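Local coordinates for glutathione transferase lambda1 (PDB 4PQH), which binds glutathione and probably conjugates it to electrophilic substrates as a monomeric plant GST of the Lambda class, with thiol-transferase character, at residues A[121-133]-A[143-155]. Residues are numbered along the deposited sequence; the frame is centred on the assembly and turned at random.
Sequences DLFSYTGSFSKAN and EAGAAFDYIETAL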
ATOM      1  N   ASP A 121       3.994   1.376  16.220  1.00 18.64           N
ATOM      2  CA  ASP A 121       3.217   0.235  16.712  1.00 18.84           C
ATOM      3  C   ASP A 121       2.330  -0.349  15.609  1.00 17.77           C
ATOM      4  O   ASP A 121       2.217  -1.570  15.463  1.00 17.74           O
ATOM      5  CB  ASP A 121       2.343   0.632  17.911  1.00 22.27           C
ATOM      6  CG  ASP A 121       3.150   0.936  19.158  1.00 26.62           C
ATOM      7  OD1 ASP A 121       4.295   0.450  19.270  1.00 28.66           O
ATOM      8  OD2 ASP A 121       2.625   1.654  20.037  1.00 28.42           O
ATOM      9  N   LEU A 122       1.707   0.525  14.823  1.00 16.68           N
ATOM     10  CA  LEU A 122       0.785   0.089  13.777  1.00 16.61           C
ATOM     11  C   LEU A 122       1.497  -0.481  12.556  1.00 15.09           C
ATOM     12  O   LEU A 122       1.028  -1.450  11.957  1.00 16.34           O
ATOM     13  CB  LEU A 122      -0.139   1.237  13.375  1.00 16.54           C
ATOM     14  CG  LEU A 122      -1.113   1.646  14.480  1.00 18.47           C
ATOM     15  CD1 LEU A 122      -1.984   2.792  13.996  1.00 17.41           C
ATOM     16  CD2 LEU A 122      -1.954   0.457  14.922  1.00 20.79           C
ATOM     17  N   PHE A 123       2.624   0.106  12.181  1.00 15.84           N
ATOM     18  CA  PHE A 123       3.454  -0.490  11.135  1.00 16.21           C
ATOM     19  C   PHE A 123       3.912  -1.891  11.534  1.00 17.90           C
ATOM     20  O   PHE A 123       3.904  -2.812  10.715  1.00 18.53           O
ATOM     21  CB  PHE A 123       4.676   0.376  10.839  1.00 15.80           C
ATOM     22  CG  PHE A 123       4.365   1.637  10.085  1.00 15.02           C
ATOM     23  CD1 PHE A 123       3.489   1.629   9.012  1.00 15.57           C
ATOM     24  CD2 PHE A 123       4.973   2.829  10.445  1.00 16.60           C
ATOM     25  CE1 PHE A 123       3.206   2.799   8.318  1.00 16.95           C
ATOM     26  CE2 PHE A 123       4.695   4.003   9.756  1.00 17.86           C
ATOM     27  CZ  PHE A 123       3.810   3.984   8.691  1.00 17.96           C
ATOM     28  N   SER A 124       4.303  -2.043  12.796  1.00 17.89           N
ATOM     29  CA  SER A 124       4.785  -3.327  13.309  1.00 18.61           C
ATOM     30  C   SER A 124       3.675  -4.362  13.287  1.00 18.37           C
ATOM     31  O   SER A 124       3.934  -5.555  13.172  1.00 20.88           O
ATOM     32  CB  SER A 124       5.297  -3.163  14.738  1.00 20.14           C
ATOM     33  OG  SER A 124       6.531  -2.464  14.772  1.00 22.19           O
ATOM     34  N   TYR A 125       2.438  -3.901  13.405  1.00 17.50           N
ATOM     35  CA  TYR A 125       1.288  -4.802  13.436  1.00 15.68           C
ATOM     36  C   TYR A 125       0.867  -5.326  12.060  1.00 15.06           C
ATOM     37  O   TYR A 125       0.090  -6.281  11.971  1.00 16.13           O
ATOM     38  CB  TYR A 125       0.102  -4.112  14.131  1.00 17.34           C
ATOM     39  CG  TYR A 125      -1.081  -5.020  14.365  1.00 19.33           C
ATOM     40  CD1 TYR A 125      -1.048  -5.999  15.351  1.00 20.52           C
ATOM     41  CD2 TYR A 125      -2.227  -4.909  13.592  1.00 20.84           C
ATOM     42  CE1 TYR A 125      -2.127  -6.832  15.565  1.00 22.70           C
ATOM     43  CE2 TYR A 125      -3.312  -5.742  13.798  1.00 20.44           C
ATOM     44  CZ  TYR A 125      -3.256  -6.702  14.788  1.00 21.41           C
ATOM     45  OH  TYR A 125      -4.333  -7.539  14.997  1.00 24.34           O
ATOM     46  N   THR A 126       1.378  -4.730  10.984  1.00 15.16           N
ATOM     47  CA  THR A 126       0.916  -5.099   9.637  1.00 16.28           C
ATOM     48  C   THR A 126       1.086  -6.580   9.307  1.00 16.93           C
ATOM     49  O   THR A 126       0.205  -7.172   8.693  1.00 15.39           O
ATOM     50  CB  THR A 126       1.569  -4.254   8.510  1.00 15.66           C
ATOM     51  OG1 THR A 126       2.993  -4.382   8.565  1.00 17.71           O
ATOM     52  CG2 THR A 126       1.157  -2.780   8.617  1.00 15.84           C
ATOM     53  N   GLY A 127       2.212  -7.170   9.702  1.00 16.77           N
ATOM     54  CA  GLY A 127       2.437  -8.591   9.478  1.00 17.12           C
ATOM     55  C   GLY A 127       1.397  -9.455  10.165  1.00 16.95           C
ATOM     56  O   GLY A 127       0.845 -10.380   9.558  1.00 18.03           O
ATOM     57  N   SER A 128       1.138  -9.162  11.437  1.00 17.28           N
ATOM     58  CA  SER A 128       0.146  -9.898  12.218  1.00 17.08           C
ATOM     59  C   SER A 128      -1.233  -9.736  11.616  1.00 15.51           C
ATOM     60  O   SER A 128      -2.025 -10.673  11.597  1.00 16.00           O
ATOM     61  CB  SER A 128       0.124  -9.408  13.668  1.00 19.89           C
ATOM     62  OG  SER A 128       1.408  -9.498  14.263  1.00 25.63           O
ATOM     63  N   PHE A 129      -1.526  -8.533  11.135  1.00 14.28           N
ATOM     64  CA  PHE A 129      -2.815  -8.255  10.529  1.00 13.63           C
ATOM     65  C   PHE A 129      -3.052  -9.142   9.302  1.00 12.69           C
ATOM     66  O   PHE A 129      -4.108  -9.764   9.160  1.00 12.90           O
ATOM     67  CB  PHE A 129      -2.899  -6.777  10.147  1.00 12.48           C
ATOM     68  CG  PHE A 129      -4.220  -6.379   9.565  1.00 12.46           C
ATOM     69  CD1 PHE A 129      -5.364  -6.351  10.354  1.00 12.92           C
ATOM     70  CD2 PHE A 129      -4.322  -6.044   8.223  1.00 12.79           C
ATOM     71  CE1 PHE A 129      -6.591  -5.971   9.814  1.00 13.69           C
ATOM     72  CE2 PHE A 129      -5.542  -5.663   7.677  1.00 13.08           C
ATOM     73  CZ  PHE A 129      -6.676  -5.633   8.475  1.00 13.16           C
ATOM     74  N   SER A 130      -2.070  -9.190   8.410  1.00 13.38           N
ATOM     75  CA  SER A 130      -2.147 -10.062   7.241  1.00 15.09           C
ATOM     76  C   SER A 130      -2.229 -11.536   7.628  1.00 14.27           C
ATOM     77  O   SER A 130      -3.039 -12.294   7.083  1.00 14.01           O
ATOM     78  CB  SER A 130      -0.941  -9.835   6.325  1.00 17.35           C
ATOM     79  OG  SER A 130      -1.189  -8.779   5.419  1.00 21.12           O
ATOM     80  N   LYS A 131      -1.400 -11.933   8.584  1.00 14.79           N
ATOM     81  CA  LYS A 131      -1.362 -13.327   9.012  1.00 15.65           C
ATOM     82  C   LYS A 131      -2.711 -13.764   9.580  1.00 15.92           C
ATOM     83  O   LYS A 131      -3.207 -14.831   9.249  1.00 16.08           O
ATOM     84  CB  LYS A 131      -0.237 -13.539  10.022  1.00 19.80           C
ATOM     85  CG  LYS A 131      -0.036 -14.973  10.436  1.00 24.73           C
ATOM     86  CD  LYS A 131       1.316 -15.162  11.093  1.00 28.59           C
ATOM     87  CE  LYS A 131       1.453 -16.576  11.592  1.00 31.47           C
ATOM     88  NZ  LYS A 131       2.854 -16.946  11.963  1.00 33.56           N
ATOM     89  N   ALA A 132      -3.326 -12.910  10.391  1.00 15.23           N
ATOM     90  CA  ALA A 132      -4.627 -13.206  10.981  1.00 15.13           C
ATOM     91  C   ALA A 132      -5.701 -13.403   9.911  1.00 12.66           C
ATOM     92  O   ALA A 132      -6.515 -14.340   9.977  1.00 13.94           O
ATOM     93  CB  ALA A 132      -5.038 -12.093  11.924  1.00 15.90           C
ATOM     94  N   ASN A 133      -5.704 -12.524   8.917  1.00 12.32           N
ATOM     95  CA  ASN A 133      -6.682 -12.640   7.848  1.00 11.75           C
ATOM     96  C   ASN A 133      -6.448 -13.866   6.984  1.00 13.14           C
ATOM     97  O   ASN A 133      -7.381 -14.608   6.682  1.00 12.32           O
ATOM     98  CB  ASN A 133      -6.714 -11.356   7.026  1.00 12.25           C
ATOM     99  CG  ASN A 133      -7.553 -10.294   7.679  1.00 11.99           C
ATOM    100  OD1 ASN A 133      -8.759 -10.248   7.477  1.00 14.06           O
ATOM    101  ND2 ASN A 133      -6.931  -9.463   8.503  1.00 13.06           N
ATOM    102  N   GLU A 143      -9.100 -15.744  13.038  1.00 20.09           N
ATOM    103  CA  GLU A 143      -8.376 -14.661  13.702  1.00 18.14           C
ATOM    104  C   GLU A 143      -8.697 -13.281  13.141  1.00 16.37           C
ATOM    105  O   GLU A 143      -8.265 -12.274  13.698  1.00 15.74           O
ATOM    106  CB  GLU A 143      -6.867 -14.916  13.621  1.00 18.88           C
ATOM    107  CG  GLU A 143      -6.441 -16.164  14.374  1.00 21.30           C
ATOM    108  CD  GLU A 143      -4.974 -16.511  14.207  1.00 24.37           C
ATOM    109  OE1 GLU A 143      -4.326 -15.995  13.276  1.00 25.79           O
ATOM    110  OE2 GLU A 143      -4.469 -17.327  15.011  1.00 26.16           O
ATOM    111  N   ALA A 144      -9.453 -13.228  12.051  1.00 15.30           N
ATOM    112  CA  ALA A 144      -9.735 -11.952  11.396  1.00 14.94           C
ATOM    113  C   ALA A 144     -10.505 -10.985  12.295  1.00 16.17           C
ATOM    114  O   ALA A 144     -10.214  -9.787  12.319  1.00 15.62           O
ATOM    115  CB  ALA A 144     -10.461 -12.173  10.085  1.00 15.82           C
ATOM    116  N   GLY A 145     -11.483 -11.495  13.036  1.00 17.84           N
ATOM    117  CA  GLY A 145     -12.250 -10.662  13.950  1.00 17.26           C
ATOM    118  C   GLY A 145     -11.373  -9.965  14.971  1.00 15.89           C
ATOM    119  O   GLY A 145     -11.496  -8.755  15.181  1.00 15.85           O
ATOM    120  N   ALA A 146     -10.473 -10.716  15.594  1.00 16.74           N
ATOM    121  CA  ALA A 146      -9.548 -10.156  16.574  1.00 16.22           C
ATOM    122  C   ALA A 146      -8.656  -9.099  15.938  1.00 14.79           C
ATOM    123  O   ALA A 146      -8.349  -8.082  16.557  1.00 16.00           O
ATOM    124  CB  ALA A 146      -8.706 -11.254  17.185  1.00 15.93           C
ATOM    125  N   ALA A 147      -8.258  -9.330  14.694  1.00 14.99           N
ATOM    126  CA  ALA A 147      -7.397  -8.390  13.990  1.00 13.66           C
ATOM    127  C   ALA A 147      -8.139  -7.092  13.715  1.00 13.51           C
ATOM    128  O   ALA A 147      -7.601  -5.989  13.900  1.00 14.39           O
ATOM    129  CB  ALA A 147      -6.890  -9.004  12.695  1.00 13.90           C
ATOM    130  N   PHE A 148      -9.386  -7.211  13.281  1.00 12.51           N
ATOM    131  CA  PHE A 148     -10.169  -6.007  13.024  1.00 11.32           C
ATOM    132  C   PHE A 148     -10.609  -5.319  14.312  1.00 12.40           C
ATOM    133  O   PHE A 148     -10.831  -4.105  14.322  1.00 12.94           O
ATOM    134  CB  PHE A 148     -11.330  -6.283  12.064  1.00 11.60           C
ATOM    135  CG  PHE A 148     -10.910  -6.327  10.622  1.00 11.48           C
ATOM    136  CD1 PHE A 148     -10.687  -5.143   9.929  1.00 12.56           C
ATOM    137  CD2 PHE A 148     -10.701  -7.537   9.970  1.00 12.14           C
ATOM    138  CE1 PHE A 148     -10.288  -5.157   8.606  1.00 12.50           C
ATOM    139  CE2 PHE A 148     -10.303  -7.558   8.635  1.00 12.22           C
ATOM    140  CZ  PHE A 148     -10.093  -6.363   7.958  1.00 13.79           C
ATOM    141  N   ASP A 149     -10.712  -6.075  15.399  1.00 12.77           N
ATOM    142  CA  ASP A 149     -10.915  -5.484  16.720  1.00 13.37           C
ATOM    143  C   ASP A 149      -9.717  -4.612  17.104  1.00 12.84           C
ATOM    144  O   ASP A 149      -9.882  -3.506  17.644  1.00 14.38           O
ATOM    145  CB  ASP A 149     -11.123  -6.565  17.777  1.00 15.54           C
ATOM    146  CG  ASP A 149     -12.485  -7.199  17.702  1.00 17.77           C
ATOM    147  OD1 ASP A 149     -13.368  -6.656  16.999  1.00 17.80           O
ATOM    148  OD2 ASP A 149     -12.672  -8.242  18.360  1.00 19.63           O
ATOM    149  N   TYR A 150      -8.513  -5.089  16.808  1.00 14.17           N
ATOM    150  CA  TYR A 150      -7.307  -4.318  17.086  1.00 14.38           C
ATOM    151  C   TYR A 150      -7.334  -3.005  16.303  1.00 14.17           C
ATOM    152  O   TYR A 150      -7.016  -1.940  16.837  1.00 14.65           O
ATOM    153  CB  TYR A 150      -6.050  -5.126  16.744  1.00 16.10           C
ATOM    154  CG  TYR A 150      -4.764  -4.421  17.105  1.00 19.05           C
ATOM    155  CD1 TYR A 150      -4.181  -3.510  16.234  1.00 21.11           C
ATOM    156  CD2 TYR A 150      -4.136  -4.659  18.322  1.00 21.35           C
ATOM    157  CE1 TYR A 150      -3.007  -2.853  16.562  1.00 23.29           C
ATOM    158  CE2 TYR A 150      -2.959  -4.014  18.658  1.00 23.69           C
ATOM    159  CZ  TYR A 150      -2.400  -3.109  17.774  1.00 24.76           C
ATOM    160  OH  TYR A 150      -1.230  -2.459  18.104  1.00 26.33           O
ATOM    161  N   ILE A 151      -7.721  -3.088  15.038  1.00 14.28           N
ATOM    162  CA  ILE A 151      -7.821  -1.914  14.177  1.00 13.65           C
ATOM    163  C   ILE A 151      -8.860  -0.918  14.704  1.00 13.19           C
ATOM    164  O   ILE A 151      -8.610   0.295  14.760  1.00 12.82           O
ATOM    165  CB  ILE A 151      -8.162  -2.327  12.720  1.00 13.83           C
ATOM    166  CG1 ILE A 151      -7.016  -3.153  12.123  1.00 16.49           C
ATOM    167  CG2 ILE A 151      -8.486  -1.114  11.857  1.00 14.95           C
ATOM    168  CD1 ILE A 151      -5.681  -2.450  12.168  1.00 17.73           C
ATOM    169  N   GLU A 152     -10.018  -1.434  15.108  1.00 13.09           N
ATOM    170  CA  GLU A 152     -11.096  -0.602  15.633  1.00 13.37           C
ATOM    171  C   GLU A 152     -10.622   0.154  16.868  1.00 12.79           C
ATOM    172  O   GLU A 152     -10.854   1.367  17.002  1.00 13.38           O
ATOM    173  CB  GLU A 152     -12.322  -1.465  15.959  1.00 12.85           C
ATOM    174  CG  GLU A 152     -13.466  -0.695  16.603  1.00 14.14           C
ATOM    175  CD  GLU A 152     -14.170   0.233  15.640  1.00 14.97           C
ATOM    176  OE1 GLU A 152     -13.954   0.125  14.415  1.00 15.96           O
ATOM    177  OE2 GLU A 152     -14.949   1.079  16.127  1.00 15.45           O
ATOM    178  N   THR A 153      -9.931  -0.550  17.755  1.00 13.65           N
ATOM    179  CA  THR A 153      -9.402   0.063  18.966  1.00 15.53           C
ATOM    180  C   THR A 153      -8.342   1.111  18.633  1.00 15.92           C
ATOM    181  O   THR A 153      -8.347   2.207  19.196  1.00 16.38           O
ATOM    182  CB  THR A 153      -8.837  -0.993  19.937  1.00 17.31           C
ATOM    183  OG1 THR A 153      -9.912  -1.809  20.414  1.00 20.43           O
ATOM    184  CG2 THR A 153      -8.154  -0.325  21.123  1.00 18.68           C
ATOM    185  N   ALA A 154      -7.454   0.791  17.699  1.00 15.18           N
ATOM    186  CA  ALA A 154      -6.419   1.736  17.281  1.00 15.11           C
ATOM    187  C   ALA A 154      -7.024   3.032  16.751  1.00 14.21           C
ATOM    188  O   ALA A 154      -6.486   4.108  16.978  1.00 14.15           O
ATOM    189  CB  ALA A 154      -5.513   1.112  16.238  1.00 14.30           C
ATOM    190  N   LEU A 155      -8.155   2.932  16.065  1.00 13.56           N
ATOM    191  CA  LEU A 155      -8.812   4.112  15.509  1.00 14.26           C
ATOM    192  C   LEU A 155      -9.441   5.035  16.558  1.00 17.04           C
ATOM    193  O   LEU A 155      -9.863   6.145  16.234  1.00 15.44           O
ATOM    194  CB  LEU A 155      -9.845   3.686  14.472  1.00 12.79           C
ATOM    195  CG  LEU A 155      -9.212   3.239  13.150  1.00 13.22           C
ATOM    196  CD1 LEU A 155     -10.244   2.479  12.329  1.00 12.85           C
ATOM    197  CD2 LEU A 155      -8.650   4.428  12.363  1.00 13.90           C
TER
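Tyr125 and Tyr150 lie face to face, ring centroids 3.8 Å apart and planes at 17°, their side chains running past each other in opposite directions. CG of each is anti to its own backbone N, which sends both rings across the gap between the helices. The phenol oxygen Tyr125 OH reaches Ala147 CA at 3.3 Å. Leu122 CD2 meets the edge of the Tyr150 ring and touches Ala154 CB at 3.9 Å. An alanine in place of Tyr125 would probably leave Tyr150 without its stacking partner and open a gap beside Ala147. Further along, the edge of Phe129 points at the face of Phe148 in a T-shaped pair, Phe129 CZ 3.5 Å from Phe148 CZ. Ala147 is a knob among Tyr125, Phe129, Ala132 and Asn133, its CB 3.7 Å from Ala132 CB. Asn133 ND2 donates a nearly straight bond (171°) to Phe129 O, which holds ND2 over the centre of the Phe129 ring; its OD1, buried without a polar partner, abuts the Phe148 edge. The segments, parts of helices 113-137 and 144-154, run roughly antiparallel but splayed within the all-helical C-terminal GST domain, away from the glutathione site. Helix 170-190 packs on Tyr125, Phe129 and Asn133, and helix 199-208 touches Phe148.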